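Local coordinates for mandelate racemase/muconate lactonizing protein (Paenibacillus sp., PDB 3V5C) that probably dehydrates galacturonate, as a magnesium-dependent lyase of the enolase superfamily, at residues W12-T23 against C43-G54; D101-Y112 against H358-G366. The protein carries 1 engineered substitution. All coordinates share one frame; numbering follows the deposited sequence.

Contact 1. Residues W12-T23 against C43-G54; sequences WKVEKIEFAKLT and CTVDIARITIDG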
loop_
_atom_site.group_PDB
_atom_site.type_symbol
_atom_site.label_atom_id
_atom_site.label_comp_id
_atom_site.label_asym_id
_atom_site.label_seq_id
_atom_site.Cartn_x
_atom_site.Cartn_y
_atom_site.Cartn_z
ATOM N N TRP A 12 29.159 -1.763 14.586
ATOM C CA TRP A 12 28.556 -1.223 13.361
ATOM C C TRP A 12 27.753 0.033 13.682
ATOM O O TRP A 12 26.753 -0.033 14.392
ATOM C CB TRP A 12 27.643 -2.252 12.700
ATOM C CG TRP A 12 28.350 -3.479 12.170
ATOM C CD1 TRP A 12 29.702 -3.685 12.092
ATOM C CD2 TRP A 12 27.733 -4.665 11.653
ATOM N NE1 TRP A 12 29.959 -4.927 11.565
ATOM C CE2 TRP A 12 28.771 -5.548 11.284
ATOM C CE3 TRP A 12 26.406 -5.067 11.467
ATOM C CZ2 TRP A 12 28.519 -6.814 10.743
ATOM C CZ3 TRP A 12 26.159 -6.319 10.927
ATOM C CH2 TRP A 12 27.212 -7.178 10.570
ATOM N N LYS A 13 28.202 1.171 13.158
ATOM C CA LYS A 13 27.603 2.444 13.485
ATOM C C LYS A 13 27.046 3.133 12.246
ATOM O O LYS A 13 27.506 2.894 11.120
ATOM C CB LYS A 13 28.633 3.360 14.151
ATOM C CG LYS A 13 29.112 2.873 15.520
ATOM C CD LYS A 13 30.194 3.786 16.081
ATOM C CE LYS A 13 30.429 3.483 17.552
ATOM N NZ LYS A 13 31.746 3.998 18.039
ATOM N N VAL A 14 26.071 4.000 12.477
ATOM C CA VAL A 14 25.560 4.867 11.429
ATOM C C VAL A 14 26.646 5.889 11.095
ATOM O O VAL A 14 27.059 6.665 11.948
ATOM C CB VAL A 14 24.282 5.584 11.880
ATOM C CG1 VAL A 14 23.789 6.512 10.771
ATOM C CG2 VAL A 14 23.212 4.564 12.273
ATOM N N GLU A 15 27.135 5.867 9.855
ATOM C CA GLU A 15 28.212 6.762 9.442
ATOM C C GLU A 15 27.706 7.953 8.633
ATOM O O GLU A 15 28.251 9.051 8.719
ATOM C CB GLU A 15 29.254 5.984 8.640
ATOM C CG GLU A 15 29.844 4.824 9.429
ATOM C CD GLU A 15 30.613 3.844 8.566
ATOM O OE1 GLU A 15 30.482 3.874 7.317
ATOM O OE2 GLU A 15 31.359 3.038 9.149
ATOM N N LYS A 16 26.637 7.744 7.868
ATOM C CA LYS A 16 26.131 8.807 7.016
ATOM C C LYS A 16 24.655 8.574 6.732
ATOM O O LYS A 16 24.202 7.425 6.674
ATOM C CB LYS A 16 26.913 8.823 5.700
ATOM C CG LYS A 16 26.791 10.096 4.881
ATOM C CD LYS A 16 27.704 9.993 3.645
ATOM C CE LYS A 16 27.869 11.337 2.958
ATOM N NZ LYS A 16 28.852 11.271 1.837
ATOM N N ILE A 17 23.912 9.672 6.623
ATOM C CA ILE A 17 22.515 9.649 6.213
ATOM C C ILE A 17 22.342 10.731 5.154
ATOM O O ILE A 17 22.721 11.880 5.373
ATOM C CB ILE A 17 21.563 9.925 7.398
ATOM C CG1 ILE A 17 21.665 8.805 8.439
ATOM C CG2 ILE A 17 20.105 10.049 6.890
ATOM C CD1 ILE A 17 20.982 9.156 9.771
ATOM N N GLU A 18 21.797 10.347 3.997
ATOM C CA GLU A 18 21.583 11.275 2.899
ATOM C C GLU A 18 20.135 11.176 2.463
ATOM O O GLU A 18 19.520 10.119 2.586
ATOM C CB GLU A 18 22.496 10.934 1.734
ATOM C CG GLU A 18 23.964 10.967 2.103
ATOM C CD GLU A 18 24.826 10.289 1.057
ATOM O OE1 GLU A 18 25.005 9.053 1.140
ATOM O OE2 GLU A 18 25.311 10.996 0.154
ATOM N N PHE A 19 19.609 12.282 1.949
ATOM C CA PHE A 19 18.192 12.378 1.618
ATOM C C PHE A 19 18.001 13.030 0.269
ATOM O O PHE A 19 18.657 14.020 -0.054
ATOM C CB PHE A 19 17.476 13.211 2.682
ATOM C CG PHE A 19 16.011 13.399 2.420
ATOM C CD1 PHE A 19 15.557 14.498 1.703
ATOM C CD2 PHE A 19 15.092 12.468 2.874
ATOM C CE1 PHE A 19 14.192 14.660 1.457
ATOM C CE2 PHE A 19 13.734 12.630 2.631
ATOM C CZ PHE A 19 13.289 13.719 1.921
ATOM N N ALA A 20 17.050 12.509 -0.498
ATOM C CA ALA A 20 16.715 13.093 -1.788
ATOM C C ALA A 20 15.297 12.745 -2.178
ATOM O O ALA A 20 14.751 11.736 -1.730
ATOM C CB ALA A 20 17.675 12.605 -2.856
ATOM N N LYS A 21 14.710 13.570 -3.037
ATOM C CA LYS A 21 13.370 13.303 -3.560
ATOM C C LYS A 21 13.511 12.851 -5.000
ATOM O O LYS A 21 14.096 13.566 -5.816
ATOM C CB LYS A 21 12.497 14.563 -3.459
ATOM C CG LYS A 21 11.139 14.469 -4.149
ATOM C CD LYS A 21 10.404 15.812 -4.128
ATOM C CE LYS A 21 10.208 16.336 -2.709
ATOM N NZ LYS A 21 9.214 15.525 -1.941
ATOM N N LEU A 22 13.031 11.638 -5.289
ATOM C CA LEU A 22 13.029 11.067 -6.632
ATOM C C LEU A 22 11.683 11.342 -7.304
ATOM O O LEU A 22 10.665 11.459 -6.627
ATOM C CB LEU A 22 13.262 9.550 -6.574
ATOM C CG LEU A 22 14.714 9.053 -6.558
ATOM C CD1 LEU A 22 15.553 9.779 -5.543
ATOM C CD2 LEU A 22 14.740 7.542 -6.329
ATOM N N THR A 23 11.697 11.450 -8.631
ATOM C CA THR A 23 10.497 11.799 -9.378
ATOM C C THR A 23 10.275 10.822 -10.517
ATOM O O THR A 23 11.223 10.273 -11.071
ATOM C CB THR A 23 10.622 13.218 -9.960
ATOM O OG1 THR A 23 11.759 13.280 -10.825
ATOM C CG2 THR A 23 10.771 14.248 -8.843
ATOM N N CYS A 43 4.668 11.586 -10.055
ATOM C CA CYS A 43 4.849 10.841 -8.806
ATOM C C CYS A 43 6.189 11.202 -8.210
ATOM O O CYS A 43 7.141 11.481 -8.940
ATOM C CB CYS A 43 4.809 9.321 -9.044
ATOM S SG CYS A 43 3.267 8.708 -9.713
ATOM N N THR A 44 6.266 11.199 -6.881
ATOM C CA THR A 44 7.553 11.347 -6.222
ATOM C C THR A 44 7.714 10.320 -5.127
ATOM O O THR A 44 6.728 9.741 -4.646
ATOM C CB THR A 44 7.750 12.742 -5.610
ATOM O OG1 THR A 44 6.752 12.976 -4.608
ATOM C CG2 THR A 44 7.650 13.808 -6.679
ATOM N N VAL A 45 8.971 10.084 -4.758
ATOM C CA VAL A 45 9.317 9.240 -3.617
ATOM C C VAL A 45 10.470 9.889 -2.850
ATOM O O VAL A 45 11.568 10.093 -3.394
ATOM C CB VAL A 45 9.760 7.832 -4.046
ATOM C CG1 VAL A 45 10.164 6.998 -2.814
ATOM C CG2 VAL A 45 8.650 7.123 -4.835
ATOM N N ASP A 46 10.232 10.215 -1.584
ATOM C CA ASP A 46 11.326 10.681 -0.735
ATOM C C ASP A 46 12.159 9.479 -0.265
ATOM O O ASP A 46 11.626 8.484 0.257
ATOM C CB ASP A 46 10.785 11.445 0.472
ATOM C CG ASP A 46 10.222 12.815 0.114
ATOM O OD1 ASP A 46 10.323 13.235 -1.066
ATOM O OD2 ASP A 46 9.690 13.476 1.042
ATOM N N ILE A 47 13.467 9.560 -0.476
ATOM C CA ILE A 47 14.350 8.430 -0.224
ATOM C C ILE A 47 15.498 8.863 0.676
ATOM O O ILE A 47 15.976 9.989 0.576
ATOM C CB ILE A 47 14.920 7.908 -1.564
ATOM C CG1 ILE A 47 13.819 7.212 -2.376
ATOM C CG2 ILE A 47 16.128 6.991 -1.351
ATOM C CD1 ILE A 47 13.356 5.914 -1.787
ATOM N N ALA A 48 15.917 7.975 1.567
ATOM C CA ALA A 48 17.175 8.165 2.269
ATOM C C ALA A 48 18.133 7.037 1.923
ATOM O O ALA A 48 17.731 5.896 1.688
ATOM C CB ALA A 48 16.961 8.225 3.780
ATOM N N ARG A 49 19.416 7.369 1.923
ATOM C CA ARG A 49 20.486 6.417 1.762
ATOM C C ARG A 49 21.270 6.434 3.083
ATOM O O ARG A 49 21.760 7.485 3.501
ATOM C CB ARG A 49 21.378 6.855 0.596
ATOM C CG ARG A 49 22.619 6.005 0.357
ATOM C CD ARG A 49 23.206 6.307 -1.036
ATOM N NE ARG A 49 23.896 7.597 -1.115
ATOM C CZ ARG A 49 24.213 8.211 -2.258
ATOM N NH1 ARG A 49 24.870 9.365 -2.234
ATOM N NH2 ARG A 49 23.872 7.679 -3.426
ATOM N N ILE A 50 21.348 5.295 3.757
ATOM C CA ILE A 50 22.099 5.230 5.016
ATOM C C ILE A 50 23.380 4.436 4.792
ATOM O O ILE A 50 23.398 3.465 4.038
ATOM C CB ILE A 50 21.242 4.606 6.156
ATOM C CG1 ILE A 50 21.886 4.814 7.534
ATOM C CG2 ILE A 50 20.943 3.112 5.894
ATOM C CD1 ILE A 50 20.940 4.481 8.700
ATOM N N THR A 51 24.466 4.846 5.445
ATOM C CA THR A 51 25.708 4.087 5.352
ATOM C C THR A 51 26.070 3.621 6.750
ATOM O O THR A 51 26.181 4.439 7.660
ATOM C CB THR A 51 26.857 4.954 4.817
ATOM O OG1 THR A 51 26.511 5.503 3.532
ATOM C CG2 THR A 51 28.126 4.112 4.681
ATOM N N ILE A 52 26.227 2.313 6.904
ATOM C CA ILE A 52 26.595 1.696 8.175
ATOM C C ILE A 52 27.745 0.752 7.876
ATOM O O ILE A 52 27.667 -0.058 6.949
ATOM C CB ILE A 52 25.422 0.898 8.784
ATOM C CG1 ILE A 52 24.259 1.823 9.144
ATOM C CG2 ILE A 52 25.894 0.091 10.020
ATOM C CD1 ILE A 52 22.936 1.078 9.329
ATOM N N ASP A 53 28.824 0.872 8.648
ATOM C CA ASP A 53 29.988 0.011 8.454
ATOM C C ASP A 53 30.373 -0.102 6.973
ATOM O O ASP A 53 30.576 -1.202 6.461
ATOM C CB ASP A 53 29.709 -1.383 9.031
ATOM C CG ASP A 53 30.957 -2.246 9.097
ATOM O OD1 ASP A 53 32.019 -1.690 9.430
ATOM O OD2 ASP A 53 30.874 -3.457 8.808
ATOM N N GLY A 54 30.442 1.035 6.291
ATOM C CA GLY A 54 30.928 1.084 4.917
ATOM C C GLY A 54 30.047 0.500 3.820
ATOM O O GLY A 54 30.493 0.322 2.683
HETATM O O HOH W 1 24.585 7.456 3.292
#

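Contact 2. Residues D101-Y112 against H358-G366; sequences DWLGQRQGKPVY and HVPATPGFG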
loop_
_atom_site.group_PDB
_atom_site.type_symbol
_atom_site.label_atom_id
_atom_site.label_comp_id
_atom_site.label_asym_id
_atom_site.label_seq_id
_atom_site.Cartn_x
_atom_site.Cartn_y
_atom_site.Cartn_z
ATOM N N ASP A 101 16.779 -2.389 4.317
ATOM C CA ASP A 101 17.490 -2.652 3.073
ATOM C C ASP A 101 18.951 -2.939 3.392
ATOM O O ASP A 101 19.549 -3.849 2.824
ATOM C CB ASP A 101 17.402 -1.449 2.139
ATOM C CG ASP A 101 17.962 -1.750 0.753
ATOM O OD1 ASP A 101 17.601 -2.794 0.191
ATOM O OD2 ASP A 101 18.767 -0.959 0.244
ATOM N N TRP A 102 19.506 -2.155 4.310
ATOM C CA TRP A 102 20.912 -2.295 4.695
ATOM C C TRP A 102 21.152 -3.702 5.230
ATOM O O TRP A 102 22.104 -4.369 4.810
ATOM C CB TRP A 102 21.334 -1.243 5.727
ATOM C CG TRP A 102 22.810 -1.318 6.018
ATOM C CD1 TRP A 102 23.788 -0.588 5.429
ATOM C CD2 TRP A 102 23.456 -2.188 6.957
ATOM N NE1 TRP A 102 25.026 -0.951 5.939
ATOM C CE2 TRP A 102 24.839 -1.932 6.878
ATOM C CE3 TRP A 102 22.996 -3.155 7.862
ATOM C CZ2 TRP A 102 25.773 -2.601 7.684
ATOM C CZ3 TRP A 102 23.922 -3.829 8.653
ATOM C CH2 TRP A 102 25.296 -3.548 8.551
ATOM N N LEU A 103 20.299 -4.142 6.158
ATOM C CA LEU A 103 20.440 -5.478 6.755
ATOM C C LEU A 103 20.381 -6.548 5.674
ATOM O O LEU A 103 21.157 -7.508 5.692
ATOM C CB LEU A 103 19.378 -5.726 7.848
ATOM C CG LEU A 103 19.533 -5.001 9.186
ATOM C CD1 LEU A 103 18.256 -5.141 10.024
ATOM C CD2 LEU A 103 20.742 -5.535 9.959
ATOM N N GLY A 104 19.471 -6.376 4.714
ATOM C CA GLY A 104 19.390 -7.273 3.579
ATOM C C GLY A 104 20.670 -7.285 2.755
ATOM O O GLY A 104 21.162 -8.354 2.392
ATOM N N GLN A 105 21.233 -6.108 2.482
ATOM C CA GLN A 105 22.489 -6.044 1.722
ATOM C C GLN A 105 23.624 -6.744 2.476
ATOM O O GLN A 105 24.375 -7.525 1.879
ATOM C CB GLN A 105 22.894 -4.600 1.393
ATOM C CG GLN A 105 21.823 -3.780 0.657
ATOM C CD GLN A 105 21.381 -4.389 -0.663
ATOM O OE1 GLN A 105 22.185 -4.951 -1.424
ATOM N NE2 GLN A 105 20.094 -4.283 -0.941
ATOM N N ARG A 106 23.735 -6.466 3.775
ATOM C CA ARG A 106 24.836 -6.978 4.592
ATOM C C ARG A 106 24.765 -8.497 4.718
ATOM O O ARG A 106 25.779 -9.199 4.565
ATOM C CB ARG A 106 24.804 -6.305 5.970
ATOM C CG ARG A 106 25.821 -6.839 7.003
ATOM C CD ARG A 106 27.241 -6.967 6.451
ATOM N NE ARG A 106 27.863 -5.729 5.990
ATOM C CZ ARG A 106 28.522 -4.869 6.766
ATOM N NH1 ARG A 106 28.609 -5.070 8.072
ATOM N NH2 ARG A 106 29.074 -3.785 6.239
ATOM N N GLN A 107 23.565 -9.010 4.965
ATOM C CA GLN A 107 23.360 -10.446 5.160
ATOM C C GLN A 107 23.127 -11.207 3.852
ATOM O O GLN A 107 23.108 -12.446 3.845
ATOM C CB GLN A 107 22.175 -10.706 6.096
ATOM C CG GLN A 107 22.325 -10.218 7.530
ATOM C CD GLN A 107 21.129 -10.618 8.390
ATOM O OE1 GLN A 107 20.735 -11.789 8.428
ATOM N NE2 GLN A 107 20.538 -9.643 9.069
ATOM N N GLY A 108 22.930 -10.477 2.756
ATOM C CA GLY A 108 22.682 -11.088 1.464
ATOM C C GLY A 108 21.360 -11.832 1.454
ATOM O O GLY A 108 21.272 -12.945 0.946
ATOM N N LYS A 109 20.331 -11.211 2.026
ATOM C CA LYS A 109 19.007 -11.815 2.120
ATOM C C LYS A 109 17.946 -10.790 1.745
ATOM O O LYS A 109 18.124 -9.606 2.015
ATOM C CB LYS A 109 18.739 -12.314 3.536
ATOM C CG LYS A 109 19.579 -13.531 3.934
ATOM C CD LYS A 109 19.359 -13.915 5.383
ATOM C CE LYS A 109 20.199 -15.129 5.741
ATOM N NZ LYS A 109 19.986 -15.544 7.146
ATOM N N PRO A 110 16.858 -11.241 1.092
ATOM C CA PRO A 110 15.733 -10.324 0.878
ATOM C C PRO A 110 15.054 -10.049 2.217
ATOM O O PRO A 110 15.081 -10.886 3.119
ATOM C CB PRO A 110 14.802 -11.125 -0.030
ATOM C CG PRO A 110 15.063 -12.566 0.364
ATOM C CD PRO A 110 16.566 -12.594 0.576
ATOM N N VAL A 111 14.458 -8.874 2.363
ATOM C CA VAL A 111 13.799 -8.537 3.616
ATOM C C VAL A 111 12.740 -9.559 4.021
ATOM O O VAL A 111 12.607 -9.886 5.210
ATOM C CB VAL A 111 13.188 -7.138 3.550
ATOM C CG1 VAL A 111 12.187 -6.914 4.707
ATOM C CG2 VAL A 111 14.308 -6.092 3.566
ATOM N N TYR A 112 12.003 -10.084 3.054
ATOM C CA TYR A 112 10.969 -11.047 3.409
ATOM C C TYR A 112 11.530 -12.237 4.212
ATOM O O TYR A 112 10.880 -12.699 5.143
ATOM C CB TYR A 112 10.118 -11.472 2.208
ATOM C CG TYR A 112 10.817 -12.277 1.135
ATOM C CD1 TYR A 112 11.065 -13.638 1.313
ATOM C CD2 TYR A 112 11.169 -11.693 -0.075
ATOM C CE1 TYR A 112 11.677 -14.391 0.321
ATOM C CE2 TYR A 112 11.789 -12.429 -1.071
ATOM C CZ TYR A 112 12.039 -13.785 -0.863
ATOM O OH TYR A 112 12.641 -14.522 -1.854
ATOM N N HIS A 358 5.497 -10.879 -8.270
ATOM C CA HIS A 358 6.595 -11.775 -7.962
ATOM C C HIS A 358 7.740 -10.973 -7.373
ATOM O O HIS A 358 8.343 -10.153 -8.046
ATOM C CB HIS A 358 7.036 -12.524 -9.227
ATOM C CG HIS A 358 6.014 -13.496 -9.719
ATOM N ND1 HIS A 358 6.242 -14.854 -9.766
ATOM C CD2 HIS A 358 4.739 -13.313 -10.139
ATOM C CE1 HIS A 358 5.161 -15.465 -10.218
ATOM N NE2 HIS A 358 4.230 -14.555 -10.441
ATOM N N VAL A 359 7.986 -11.178 -6.087
ATOM C CA VAL A 359 9.029 -10.451 -5.371
ATOM C C VAL A 359 10.359 -11.186 -5.568
ATOM O O VAL A 359 10.424 -12.385 -5.318
ATOM C CB VAL A 359 8.692 -10.363 -3.865
ATOM C CG1 VAL A 359 9.753 -9.542 -3.132
ATOM C CG2 VAL A 359 7.321 -9.725 -3.655
ATOM N N PRO A 360 11.404 -10.485 -6.022
ATOM C CA PRO A 360 12.695 -11.156 -6.269
ATOM C C PRO A 360 13.373 -11.575 -4.958
ATOM O O PRO A 360 13.116 -10.980 -3.910
ATOM C CB PRO A 360 13.534 -10.057 -6.951
ATOM C CG PRO A 360 12.949 -8.774 -6.407
ATOM C CD PRO A 360 11.459 -9.057 -6.384
ATOM N N ALA A 361 14.218 -12.602 -5.015
ATOM C CA ALA A 361 14.931 -13.072 -3.834
ATOM C C ALA A 361 16.273 -12.371 -3.642
ATOM O O ALA A 361 17.138 -12.857 -2.903
ATOM C CB ALA A 361 15.134 -14.583 -3.911
ATOM N N THR A 362 16.418 -11.212 -4.262
ATOM C CA THR A 362 17.640 -10.426 -4.174
ATOM C C THR A 362 17.740 -9.657 -2.849
ATOM O O THR A 362 16.759 -9.516 -2.128
ATOM C CB THR A 362 17.721 -9.470 -5.357
ATOM O OG1 THR A 362 16.461 -8.825 -5.498
ATOM C CG2 THR A 362 17.984 -10.259 -6.647
ATOM N N PRO A 363 18.945 -9.187 -2.506
ATOM C CA PRO A 363 19.130 -8.639 -1.160
ATOM C C PRO A 363 18.284 -7.402 -0.869
ATOM O O PRO A 363 17.978 -6.599 -1.766
ATOM C CB PRO A 363 20.625 -8.274 -1.132
ATOM C CG PRO A 363 21.253 -9.157 -2.194
ATOM C CD PRO A 363 20.210 -9.246 -3.268
ATOM N N GLY A 364 17.938 -7.249 0.400
ATOM C CA GLY A 364 17.160 -6.110 0.867
ATOM C C GLY A 364 15.789 -6.095 0.221
ATOM O O GLY A 364 15.083 -7.118 0.173
ATOM N N PHE A 365 15.389 -4.940 -0.286
ATOM C CA PHE A 365 14.091 -4.850 -0.952
ATOM C C PHE A 365 14.175 -5.127 -2.452
ATOM O O PHE A 365 13.188 -4.990 -3.155
ATOM C CB PHE A 365 13.389 -3.505 -0.680
ATOM C CG PHE A 365 12.892 -3.355 0.741
ATOM C CD1 PHE A 365 11.698 -3.949 1.149
ATOM C CD2 PHE A 365 13.633 -2.640 1.663
ATOM C CE1 PHE A 365 11.235 -3.815 2.463
ATOM C CE2 PHE A 365 13.189 -2.489 2.972
ATOM C CZ PHE A 365 11.983 -3.093 3.379
ATOM N N GLY A 366 15.340 -5.550 -2.934
ATOM C CA GLY A 366 15.444 -5.962 -4.326
ATOM C C GLY A 366 15.321 -4.827 -5.331
ATOM O O GLY A 366 15.171 -5.061 -6.522
HETATM O O HOH W 2 19.433 -12.178 -1.373
HETATM O O HOH W 3 11.249 -14.681 -4.033
#

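Contact 1. Residues W12-T23 against C43-G54
Asp53 lies over one face of the Trp12 indole: its CB sits 4.2 Å from the centroid of the five-membered ring, a CH-pi contact, and its carboxylate is only 15° from parallel with the ring. With OD2 over that face, the indole NE1 is poorly angled for a hydrogen bond; the charge partner of OD2 is Arg106. The Phe19 ring has Asp46 OD2 in plane at its edge, with CZ 3.7 Å from Asp46 CG. Trp383 meets the same ring nearly parallel. The Arg49 guanidinium takes Glu18 at its edge, side-on: NE bonds OE1 at 2.9 Å and NH1 bonds OE2 at 2.9 Å. Both carboxylate oxygens are met from above their plane, the two groups being turned 52° apart. Arg49 CG stands anti to the backbone N (chi1 176°) and the chain bends at chi3, which lays NE and NH1 alongside Glu18; NH1 also bonds Thr375 OG1, and NH2 bonds Tyr58 OH. Both segments belong to the antiparallel hairpin of strands 14-30 and 42-52, part of the N-terminal capping-domain sheet of this enolase-type fold, which strands 340-342 and 383-386 join. A classic beta bulge interrupts it where Glu15 and Lys16 both face Thr51, the bond from Glu15 N to Thr51 O being 2.8 Å and that from Lys16 N weak. Glu15 OE1 accepts Gly54 N at 3.0 Å. A water donates to Glu18 OE1 and Arg49 O and accepts from Thr51 OG1. On the other face Ile17 and Ile50 lie side by side, and Val14 crosses Ile50 at about a right angle, CG1 to CD1 4.1 Å. Near the far end, Lys21 curls at chi3 and chi4 to bring NZ onto the syn lone pair of Asp46 OD1.

Contact 2. Residues D101-Y112 against H358-G366
Asp101 reaches from helix 92-107 to the turn at Phe365: its CB touches Phe365 CD2 at 4.0 Å, and OD1 accepts Phe365 N at 3.1 Å on its anti side. CG anti to the backbone N (chi1 -172°) directs OD1 to the turn; from its own helix Gln105 NE2 reaches the same oxygen from above the carboxylate plane, and OD2 binds Tyr58 N. Pro363 to Gly366 form a type II' beta turn. A CB on Gly104 would collide with Gly364 CA (CA to CA 3.7 Å), and one on Gly364 with Asp101 OD1 and Gln105 NE2. Gly364 N bonds Lys109 O, and Gly364 O takes Val111 N at 2.9 Å, a backbone bridge at the start of helix 111-115. Val111 CG2 stands over the centre of the Phe365 ring, 3.7 Å from its centroid, a CH-pi contact; an alanine at Phe365 would probably leave that methyl without its aromatic partner and open a gap beside Asp101 CB. Tyr112 CD2 lies 4.0 Å from Val359 CG1, and a water joins its OH to Val359 O. Main-chain bonds thus fix the loop; Asp101 OD1 holds the turn by Phe365 N, while Gln105 NE2 probably steadies that carboxylate.

In each contact about half of the touching residues are buried. Contact 1 buries Val14, Ile17, Ile50 and Ile52 and leaves Lys21 exposed; contact 2 buries Phe365 and Val111 while Gly108, Lys109, Ala361 and Thr362 are exposed. Contact 1 pairs two strands of the capping-domain sheet through regular backbone bonding, with charged pairs on both faces. Contact 2 ties the helical region 101-112 to a loop of the TIM-barrel-type domain, 246 residues away, with a few backbone bonds, glycine-to-glycine packing and an aromatic contact. The two meet: Asp53 OD2 forms a salt bridge with Arg106 NH1 at 2.9 Å, and Trp12 packs on Trp102 and Arg106, the latter a cation-pi contact.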